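Local coordinates for protein amine Dehydrogenase (Pseudomonas putida, PDB 1JMX) that carries two covalently bound c-type hemes as the alpha subunit of a quinohemoprotein amine dehydrogenase, and probably transfers electrons, at residues 247-252 and 262-267. Sequence-based numbering, arbitrary orientation.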
loop_
_atom_site.group_PDB
_atom_site.type_symbol
_atom_site.label_atom_id
_atom_site.label_comp_id
_atom_site.label_asym_id
_atom_site.label_seq_id
_atom_site.Cartn_x
_atom_site.Cartn_y
_atom_site.Cartn_z
ATOM N N ALA A 247 -4.070 -27.944 -5.431
ATOM C CA ALA A 247 -3.418 -26.644 -5.367
ATOM C C ALA A 247 -1.988 -26.630 -5.876
ATOM O O ALA A 247 -1.226 -27.579 -5.671
ATOM C CB ALA A 247 -3.460 -26.115 -3.930
ATOM N N ASN A 248 -1.646 -25.561 -6.583
ATOM C CA ASN A 248 -0.291 -25.384 -7.067
ATOM C C ASN A 248 0.430 -24.630 -5.974
ATOM O O ASN A 248 -0.048 -23.597 -5.511
ATOM C CB ASN A 248 -0.266 -24.562 -8.352
ATOM C CG ASN A 248 -0.394 -25.424 -9.587
ATOM O OD1 ASN A 248 0.611 -25.877 -10.156
ATOM N ND2 ASN A 248 -1.634 -25.681 -10.000
ATOM N N LEU A 249 1.554 -25.173 -5.527
ATOM C CA LEU A 249 2.330 -24.532 -4.486
ATOM C C LEU A 249 3.670 -24.062 -5.030
ATOM O O LEU A 249 4.352 -24.802 -5.730
ATOM C CB LEU A 249 2.575 -25.494 -3.326
ATOM C CG LEU A 249 1.381 -26.189 -2.663
ATOM C CD1 LEU A 249 1.837 -26.794 -1.352
ATOM C CD2 LEU A 249 0.253 -25.216 -2.406
ATOM N N ARG A 250 3.999 -22.804 -4.764
ATOM C CA ARG A 250 5.269 -22.223 -5.164
ATOM C C ARG A 250 6.281 -22.555 -4.064
ATOM O O ARG A 250 5.941 -22.594 -2.884
ATOM C CB ARG A 250 5.139 -20.705 -5.269
ATOM C CG ARG A 250 5.084 -20.134 -6.676
ATOM C CD ARG A 250 3.883 -20.634 -7.484
ATOM N NE ARG A 250 3.653 -19.814 -8.683
ATOM C CZ ARG A 250 2.780 -20.092 -9.656
ATOM N NH1 ARG A 250 2.027 -21.193 -9.605
ATOM N NH2 ARG A 250 2.613 -19.231 -10.663
ATOM N N GLN A 251 7.524 -22.797 -4.455
ATOM C CA GLN A 251 8.585 -23.103 -3.513
ATOM C C GLN A 251 9.654 -22.041 -3.680
ATOM O O GLN A 251 10.197 -21.873 -4.766
ATOM C CB GLN A 251 9.222 -24.464 -3.818
ATOM C CG GLN A 251 8.282 -25.653 -3.783
ATOM C CD GLN A 251 9.009 -26.963 -3.996
ATOM O OE1 GLN A 251 9.899 -27.063 -4.842
ATOM N NE2 GLN A 251 8.643 -27.972 -3.221
ATOM N N VAL A 252 9.924 -21.294 -2.623
ATOM C CA VAL A 252 10.966 -20.281 -2.661
ATOM C C VAL A 252 11.962 -20.695 -1.579
ATOM O O VAL A 252 11.771 -20.420 -0.385
ATOM C CB VAL A 252 10.401 -18.862 -2.400
ATOM C CG1 VAL A 252 11.524 -17.850 -2.312
ATOM C CG2 VAL A 252 9.418 -18.480 -3.501
ATOM N N GLY A 262 13.321 -22.499 3.233
ATOM C CA GLY A 262 12.428 -21.540 2.631
ATOM C C GLY A 262 10.977 -21.714 3.016
ATOM O O GLY A 262 10.650 -22.137 4.129
ATOM N N ARG A 263 10.106 -21.418 2.061
ATOM C CA ARG A 263 8.679 -21.493 2.283
ATOM C C ARG A 263 7.966 -22.005 1.048
ATOM O O ARG A 263 8.372 -21.736 -0.077
ATOM C CB ARG A 263 8.165 -20.103 2.660
ATOM C CG ARG A 263 6.704 -20.019 3.033
ATOM C CD ARG A 263 6.392 -18.650 3.599
ATOM N NE ARG A 263 5.033 -18.575 4.106
ATOM C CZ ARG A 263 4.024 -18.013 3.457
ATOM N NH1 ARG A 263 4.215 -17.460 2.267
ATOM N NH2 ARG A 263 2.813 -18.055 3.978
ATOM N N MET A 264 6.920 -22.787 1.276
ATOM C CA MET A 264 6.119 -23.340 0.204
ATOM C C MET A 264 4.711 -22.829 0.441
ATOM O O MET A 264 4.138 -23.072 1.496
ATOM C CB MET A 264 6.144 -24.859 0.270
ATOM C CG MET A 264 6.349 -25.524 -1.060
ATOM S SD MET A 264 6.439 -27.298 -0.856
ATOM C CE MET A 264 5.286 -27.822 -2.090
ATOM N N PHE A 265 4.155 -22.110 -0.528
ATOM C CA PHE A 265 2.819 -21.544 -0.368
ATOM C C PHE A 265 1.941 -21.686 -1.597
ATOM O O PHE A 265 2.418 -21.976 -2.687
ATOM C CB PHE A 265 2.935 -20.062 0.004
ATOM C CG PHE A 265 3.744 -19.253 -0.970
ATOM C CD1 PHE A 265 3.125 -18.581 -2.023
ATOM C CD2 PHE A 265 5.124 -19.176 -0.846
ATOM C CE1 PHE A 265 3.871 -17.847 -2.939
ATOM C CE2 PHE A 265 5.883 -18.445 -1.759
ATOM C CZ PHE A 265 5.254 -17.777 -2.808
ATOM N N GLU A 266 0.644 -21.480 -1.418
ATOM C CA GLU A 266 -0.273 -21.551 -2.533
ATOM C C GLU A 266 0.006 -20.394 -3.473
ATOM O O GLU A 266 0.003 -19.231 -3.067
ATOM C CB GLU A 266 -1.701 -21.476 -2.045
ATOM C CG GLU A 266 -2.213 -22.761 -1.483
ATOM C CD GLU A 266 -3.703 -22.740 -1.361
ATOM O OE1 GLU A 266 -4.194 -22.867 -0.226
ATOM O OE2 GLU A 266 -4.386 -22.581 -2.398
ATOM N N ALA A 267 0.260 -20.735 -4.731
ATOM C CA ALA A 267 0.562 -19.766 -5.781
ATOM C C ALA A 267 -0.433 -18.617 -5.813
ATOM O O ALA A 267 -0.082 -17.482 -6.122
ATOM C CB ALA A 267 0.565 -20.465 -7.114
#
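Strands 247-252 and 262-266 run antiparallel; the axes of these short segments run at 154° to each other and come within 4.4 Å. Arg-250 and Phe-265 form a hydrogen-bonded pair, with Arg-250 N donating to Phe-265 O at 2.7 Å and Phe-265 N to Arg-250 O. Val-252 and Arg-263 form the next such pair. Beyond the strand end, Ala-267 N gives Asn-248 O a nearly straight bond (3.0 Å, 172°).

Gln-251 and Met-264 lie side by side on one face, pointing the same way. Gln-251 CG meets Met-264 CG at 3.3 Å, and Gln-251 NE2 points a weak hydrogen bond at Met-264 SD. Gln-251 OE1 accepts from Trp-238 NE1. The Met-264 chain bends at its end, bringing CE to 3.7 Å from Leu-249 CD1. An alanine at Met-264 would probably loosen this face, losing the sulfur acceptor and the methyl contact with Leu-249.

On the other face, Phe-265 CG lies between the backbone N and the carbonyl carbon (chi1 55°), the crowded position, which turns the ring toward the other strand. Arg-250 CB sits over the ring in a CH-pi contact, 4.1 Å from the centroid. Val-252 CG2 touches the ring edge at CE2. The segments belong to a beta hairpin, flanked by strands 237-244 and 269-280, in the closed eight-stranded antiparallel up-and-down barrel of domain II.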